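Local atomic coordinates of glycerol dehydrogenase (Bacillus coagulans, PDB entry 6CSJ), a protein that probably catalyses the NAD-dependent oxidation of glycerol to dihydroxyacetone and, in this double mutant, has acquired D-lactate dehydrogenase activity. Residues P306-L309 and G310-G313; I211-G214 and L215-K218; V44-T47 and V48-Y52. The protein carries 2 engineered substitutions. All coordinates share one frame; numbering follows the deposited sequence.

Interaction 1: residues P306-L309 and G310-G313; sequences PVTL and GDLG
G310 turns the chain back directly after T308 and L309, bringing its backbone N to 3.8 Å from T308 CB, and the next peptide N-H is brought to face the threonine hydroxyl. D311 then meets three residues of 306-309 at once. Its backbone N donates to T308 OG1 at 2.9 Å; the hydroxyl can receive it because OG1 is tucked between its own backbone N and carbonyl carbon (chi1 67°). Returning the grip, the D311 carboxylate reaches back to the chain before the threonine: OD2, through its anti lone pair, accepts V307 N in a nearly straight bond (3.0 Å, 167° at the hydrogen). The second oxygen, OD1, is engaged by a salt bridge to K363 of helix 345-365, so the carboxylate is held from two sides and its charge is probably balanced. D311 CB presses on P306 CB at 3.3 Å. With an alanine here, V307 N would probably lose its acceptor and the K363 ammonium group its carboxylate. L312 sets its CD2 methyl against the CB-CG edge of the proline ring, 3.5 Å from P306 CG, the two side chains meeting at about a right angle. Its backbone N makes a weak bond to L309 O (3.0 Å), while F277 of helix 271-285 packs against both leucines. G313 N bonds to G310 O at 2.8 Å, and the positive phi of G313 (96°) lets the chain leave the turn in a direction that would jam a side chain against the preceding carbonyl. Overlapping type I turns, tied by side-chain-to-backbone bonds, are the motif here; they make up part of the loop between helices 290-303 and 319-329 in the helical part of this iron-containing alcohol dehydrogenase fold.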
loop_
_atom_site.group_PDB
_atom_site.type_symbol
_atom_site.label_atom_id
_atom_site.label_comp_id
_atom_site.label_asym_id
_atom_site.label_seq_id
_atom_site.Cartn_x
_atom_site.Cartn_y
_atom_site.Cartn_z
ATOM N N PRO A 306 -8.826 3.402 13.093
ATOM C CA PRO A 306 -10.196 3.909 13.234
ATOM C C PRO A 306 -11.280 2.844 12.997
ATOM O O PRO A 306 -11.153 2.021 12.087
ATOM C CB PRO A 306 -10.263 5.007 12.165
ATOM C CG PRO A 306 -9.285 4.580 11.136
ATOM C CD PRO A 306 -8.166 3.942 11.888
ATOM N N VAL A 307 -12.319 2.859 13.840
ATOM C CA VAL A 307 -13.519 2.011 13.670
ATOM C C VAL A 307 -14.841 2.816 13.610
ATOM O O VAL A 307 -15.920 2.235 13.653
ATOM C CB VAL A 307 -13.614 0.932 14.772
ATOM C CG1 VAL A 307 -12.401 0.025 14.724
ATOM C CG2 VAL A 307 -13.775 1.549 16.169
ATOM N N THR A 308 -14.749 4.140 13.511
ATOM C CA THR A 308 -15.910 5.000 13.312
ATOM C C THR A 308 -15.548 6.113 12.329
ATOM O O THR A 308 -14.372 6.346 12.041
ATOM C CB THR A 308 -16.375 5.645 14.634
ATOM O OG1 THR A 308 -15.381 6.568 15.102
ATOM C CG2 THR A 308 -16.631 4.602 15.695
ATOM N N LEU A 309 -16.577 6.794 11.833
ATOM C CA LEU A 309 -16.398 8.015 11.045
ATOM C C LEU A 309 -15.782 9.128 11.888
ATOM O O LEU A 309 -14.968 9.900 11.389
ATOM C CB LEU A 309 -17.730 8.462 10.428
ATOM C CG LEU A 309 -18.247 7.526 9.336
ATOM C CD1 LEU A 309 -19.701 7.850 9.013
ATOM C CD2 LEU A 309 -17.378 7.602 8.082
ATOM N N GLY A 310 -16.157 9.192 13.164
ATOM C CA GLY A 310 -15.505 10.070 14.143
ATOM C C GLY A 310 -13.997 9.908 14.188
ATOM O O GLY A 310 -13.270 10.898 14.143
ATOM N N ASP A 311 -13.523 8.661 14.232
ATOM C CA ASP A 311 -12.076 8.376 14.244
ATOM C C ASP A 311 -11.357 8.873 12.971
ATOM O O ASP A 311 -10.142 9.074 12.993
ATOM C CB ASP A 311 -11.792 6.873 14.423
ATOM C CG ASP A 311 -12.244 6.321 15.775
ATOM O OD1 ASP A 311 -12.545 7.108 16.704
ATOM O OD2 ASP A 311 -12.288 5.076 15.913
ATOM N N LEU A 312 -12.098 9.037 11.871
ATOM C CA LEU A 312 -11.589 9.652 10.641
ATOM C C LEU A 312 -11.734 11.184 10.585
ATOM O O LEU A 312 -11.440 11.771 9.549
ATOM C CB LEU A 312 -12.290 9.052 9.419
ATOM C CG LEU A 312 -12.268 7.539 9.262
ATOM C CD1 LEU A 312 -13.030 7.179 7.986
ATOM C CD2 LEU A 312 -10.843 7.000 9.212
ATOM N N GLY A 313 -12.183 11.815 11.674
ATOM C CA GLY A 313 -12.346 13.271 11.751
ATOM C C GLY A 313 -13.739 13.819 11.474
ATOM O O GLY A 313 -13.950 15.037 11.548
#

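Interaction 2: residues I211-G214 and L215-K218; sequences ILEG and LKAK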
loop_
_atom_site.group_PDB
_atom_site.type_symbol
_atom_site.label_atom_id
_atom_site.label_comp_id
_atom_site.label_asym_id
_atom_site.label_seq_id
_atom_site.Cartn_x
_atom_site.Cartn_y
_atom_site.Cartn_z
ATOM N N ILE A 211 -3.361 -10.014 13.151
ATOM C CA ILE A 211 -4.031 -10.351 14.418
ATOM C C ILE A 211 -3.014 -10.836 15.470
ATOM O O ILE A 211 -3.012 -10.348 16.597
ATOM C CB ILE A 211 -5.174 -11.408 14.215
ATOM C CG1 ILE A 211 -6.265 -10.888 13.263
ATOM C CG2 ILE A 211 -5.798 -11.839 15.542
ATOM C CD1 ILE A 211 -6.843 -9.529 13.609
ATOM N N LEU A 212 -2.135 -11.757 15.083
ATOM C CA LEU A 212 -1.137 -12.317 16.008
ATOM C C LEU A 212 0.009 -11.367 16.387
ATOM O O LEU A 212 0.491 -11.413 17.523
ATOM C CB LEU A 212 -0.561 -13.630 15.428
ATOM C CG LEU A 212 -1.568 -14.796 15.282
ATOM C CD1 LEU A 212 -0.997 -15.946 14.458
ATOM C CD2 LEU A 212 -2.028 -15.306 16.657
ATOM N N GLU A 213 0.437 -10.521 15.442
ATOM C CA GLU A 213 1.701 -9.776 15.557
ATOM C C GLU A 213 1.594 -8.255 15.636
ATOM O O GLU A 213 2.561 -7.607 16.037
ATOM C CB GLU A 213 2.613 -10.115 14.376
ATOM C CG GLU A 213 2.886 -11.604 14.162
ATOM C CD GLU A 213 3.833 -12.177 15.187
ATOM O OE1 GLU A 213 4.950 -11.636 15.331
ATOM O OE2 GLU A 213 3.471 -13.165 15.849
ATOM N N GLY A 214 0.454 -7.677 15.254
ATOM C CA GLY A 214 0.348 -6.224 15.106
ATOM C C GLY A 214 0.677 -5.423 16.349
ATOM O O GLY A 214 1.432 -4.443 16.286
ATOM N N LEU A 215 0.107 -5.845 17.477
ATOM C CA LEU A 215 0.294 -5.163 18.761
ATOM C C LEU A 215 1.755 -5.255 19.213
ATOM O O LEU A 215 2.348 -4.242 19.570
ATOM C CB LEU A 215 -0.636 -5.735 19.843
ATOM C CG LEU A 215 -0.475 -5.152 21.263
ATOM C CD1 LEU A 215 -0.737 -3.657 21.291
ATOM C CD2 LEU A 215 -1.340 -5.883 22.275
ATOM N N LYS A 216 2.323 -6.464 19.187
ATOM C CA LYS A 216 3.734 -6.662 19.532
ATOM C C LYS A 216 4.666 -5.805 18.672
ATOM O O LYS A 216 5.660 -5.259 19.176
ATOM C CB LYS A 216 4.133 -8.131 19.378
ATOM C CG LYS A 216 3.574 -9.056 20.436
ATOM C CD LYS A 216 4.200 -10.436 20.338
ATOM C CE LYS A 216 3.633 -11.253 19.180
ATOM N NZ LYS A 216 4.441 -12.475 18.919
ATOM N N ALA A 217 4.340 -5.710 17.382
ATOM C CA ALA A 217 5.091 -4.889 16.447
ATOM C C ALA A 217 4.928 -3.415 16.756
ATOM O O ALA A 217 5.914 -2.696 16.767
ATOM C CB ALA A 217 4.667 -5.171 15.016
ATOM N N LYS A 218 3.703 -2.964 17.017
ATOM C CA LYS A 218 3.484 -1.558 17.384
ATOM C C LYS A 218 4.291 -1.135 18.621
ATOM O O LYS A 218 4.921 -0.092 18.612
ATOM C CB LYS A 218 2.002 -1.248 17.629
ATOM C CG LYS A 218 1.780 0.218 17.989
ATOM C CD LYS A 218 0.325 0.581 18.229
ATOM C CE LYS A 218 0.271 2.003 18.797
ATOM N NZ LYS A 218 -1.045 2.679 18.621
HETATM O O HOH W 1 0.689 -9.008 18.699
HETATM O O HOH W 2 1.383 -13.687 18.480
#
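L212 is joined to K216 one turn further along helix 197-221 through water rather than directly. Water 1 donates to L212 O at 2.7 Å and accepts from K216 N at 3.1 Å, filling the place of an ordinary helical bond where the helix is kinked. Water 2 also donates to L212 O and weakly accepts from K216 NZ. E213 comes next, and its side chain folds back at chi2 (-74°) to bring the carboxylate against the lysine end: OE2 lies 3.3 Å from K216 NZ, a salt bridge whose hydrogen bond is weak. The lysine itself bends at chi3, which carries its ammonium group back toward the preceding turn. The backbone of E213 keeps the regular pattern, its O accepting A217 N at 2.9 Å, and G214 O takes K218 N at 2.8 Å. A217 packs on I233 of helix 228-248, the helix that E213 and K216 also touch, and K218 NZ reaches V303 O. The chemistry is thus a partly hydrated kink: regular bonding resumes at E213, two waters serve the L212 carbonyl, and the lysine ammonium group, paired with the carboxylate and weakly bonded to a water, is probably only loosely fixed.

Interaction 3: residues V44-T47 and V48-Y52; sequences VGKT and VEESY
V44 packs on V48 along one face of helix 38-51, a local contact between successive turns of the helix that crosses from strand 32-36 to strand 59-63. This beta-alpha-beta crossover belongs to the parallel-sheet domain, a Rossmann-like arrangement as in other iron-containing alcohol dehydrogenases. The inner face is apolar. V48 CG2 comes within 4.2 Å of V44 CG2, the two branched side chains slanting past one another, and the same methyl lies 3.4 Å from V44 O. Having CG1 anti to the backbone N (chi1 170°) sets CG2 of V48 beside V44, and the side chain packs on I34 and M61 of the sheet and on L21 of helix 21-28. Regular i to i+4 bonds carry the backbone: V48 N donates to V44 O at 3.0 Å, E49 N to G45 O, and E50 N to K46 O. The outer face is charged. K46 is extended until its last torsion, where a bend (chi4 -71°) turns NZ down the helix toward E50 OE2, 3.6 Å away, in a loose salt bridge one turn apart. Both glutamates lie close to the carbonyls they follow, E49 CG standing 3.2 Å from G45 O and E50 CG 3.3 Å from K46 O, so their aliphatic stems run close beside these oxygens; E49 also meets Y59 of strand 59-63. Toward the C-terminal end the bonding becomes less straight, and Y52, the first residue to leave helical angles, turns its ring in beside Y59 and bonds through OH to T25 OG1. The last bond between the two segments runs from S51 N to T47 O, 3.0 Å long with an angle of 141° at the hydrogen.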
loop_
_atom_site.group_PDB
_atom_site.type_symbol
_atom_site.label_atom_id
_atom_site.label_comp_id
_atom_site.label_asym_id
_atom_site.label_seq_id
_atom_site.Cartn_x
_atom_site.Cartn_y
_atom_site.Cartn_z
ATOM N N VAL A 44 19.411 8.716 4.063
ATOM C CA VAL A 44 20.124 7.490 3.638
ATOM C C VAL A 44 21.294 7.711 2.660
ATOM O O VAL A 44 21.933 6.738 2.228
ATOM C CB VAL A 44 19.145 6.465 2.999
ATOM C CG1 VAL A 44 17.931 6.250 3.895
ATOM C CG2 VAL A 44 18.726 6.885 1.590
ATOM N N GLY A 45 21.561 8.968 2.300
ATOM C CA GLY A 45 22.559 9.287 1.278
ATOM C C GLY A 45 23.932 8.748 1.594
ATOM O O GLY A 45 24.595 8.209 0.708
ATOM N N LYS A 46 24.351 8.875 2.859
ATOM C CA LYS A 46 25.653 8.381 3.302
ATOM C C LYS A 46 25.755 6.861 3.192
ATOM O O LYS A 46 26.777 6.347 2.746
ATOM C CB LYS A 46 25.971 8.830 4.740
ATOM C CG LYS A 46 27.464 8.932 5.034
ATOM C CD LYS A 46 27.771 9.801 6.251
ATOM C CE LYS A 46 29.261 10.120 6.351
ATOM N NZ LYS A 46 30.064 8.929 6.744
ATOM N N THR A 47 24.701 6.153 3.590
ATOM C CA THR A 47 24.665 4.680 3.516
ATOM C C THR A 47 24.786 4.185 2.081
ATOM O O THR A 47 25.525 3.239 1.805
ATOM C CB THR A 47 23.362 4.113 4.124
ATOM O OG1 THR A 47 23.206 4.601 5.457
ATOM C CG2 THR A 47 23.368 2.584 4.135
ATOM N N VAL A 48 24.063 4.842 1.174
ATOM C CA VAL A 48 24.072 4.483 -0.248
ATOM C C VAL A 48 25.462 4.733 -0.850
ATOM O O VAL A 48 26.049 3.836 -1.460
ATOM C CB VAL A 48 22.967 5.247 -1.023
ATOM C CG1 VAL A 48 23.112 5.067 -2.532
ATOM C CG2 VAL A 48 21.590 4.783 -0.563
ATOM N N GLU A 49 25.980 5.940 -0.646
ATOM C CA GLU A 49 27.345 6.314 -1.056
ATOM C C GLU A 49 28.394 5.301 -0.557
ATOM O O GLU A 49 29.225 4.832 -1.335
ATOM C CB GLU A 49 27.675 7.749 -0.576
ATOM C CG GLU A 49 26.979 8.855 -1.380
ATOM C CD GLU A 49 27.189 10.269 -0.835
ATOM O OE1 GLU A 49 28.100 10.491 0.001
ATOM O OE2 GLU A 49 26.400 11.147 -1.236
ATOM N N GLU A 50 28.327 4.957 0.727
ATOM C CA GLU A 50 29.253 3.975 1.319
ATOM C C GLU A 50 29.100 2.560 0.754
ATOM O O GLU A 50 30.039 1.811 0.740
ATOM C CB GLU A 50 29.155 3.968 2.859
ATOM C CG GLU A 50 29.814 5.211 3.470
ATOM C CD GLU A 50 29.784 5.264 4.982
ATOM O OE1 GLU A 50 28.765 4.873 5.582
ATOM O OE2 GLU A 50 30.825 5.651 5.565
ATOM N N SER A 51 27.888 2.199 0.327
ATOM C CA SER A 51 27.634 0.907 -0.341
ATOM C C SER A 51 28.394 0.737 -1.638
ATOM O O SER A 51 28.772 -0.378 -1.992
ATOM C CB SER A 51 26.140 0.699 -0.602
ATOM O OG SER A 51 25.910 -0.427 -1.431
ATOM N N TYR A 52 28.620 1.844 -2.357
ATOM C CA TYR A 52 29.339 1.828 -3.644
ATOM C C TYR A 52 30.866 2.086 -3.535
ATOM O O TYR A 52 31.507 2.307 -4.550
ATOM C CB TYR A 52 28.664 2.812 -4.619
ATOM C CG TYR A 52 27.309 2.348 -5.109
ATOM C CD1 TYR A 52 27.202 1.493 -6.208
ATOM C CD2 TYR A 52 26.136 2.751 -4.477
ATOM C CE1 TYR A 52 25.965 1.051 -6.662
ATOM C CE2 TYR A 52 24.887 2.320 -4.920
ATOM C CZ TYR A 52 24.811 1.466 -6.010
ATOM O OH TYR A 52 23.583 1.031 -6.455
#

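In the fold
Interaction 1 is the most buried of the three, while interactions 2 and 3 sit on helices with one face inward and one outward. Interactions 1 and 2, with centres about 21 Å apart, both lean on helix 290-303: V307 packs against its side chains, as does I211, and K218 reaches the carbonyl of V303. Interaction 3 lies about 41 Å, centre to centre, from interaction 1, beside the parallel sheet. The chemistry differs: a buried loop relies on side-chain-to-backbone bonds, the kinked helix adds water to its remaining backbone bonds, and the crossover helix joins regular bonding to an apolar inner face. The lysine-glutamate pair of 44-52 is exposed; that of 211-218 sits beside helix 228-248, its glutamate buried.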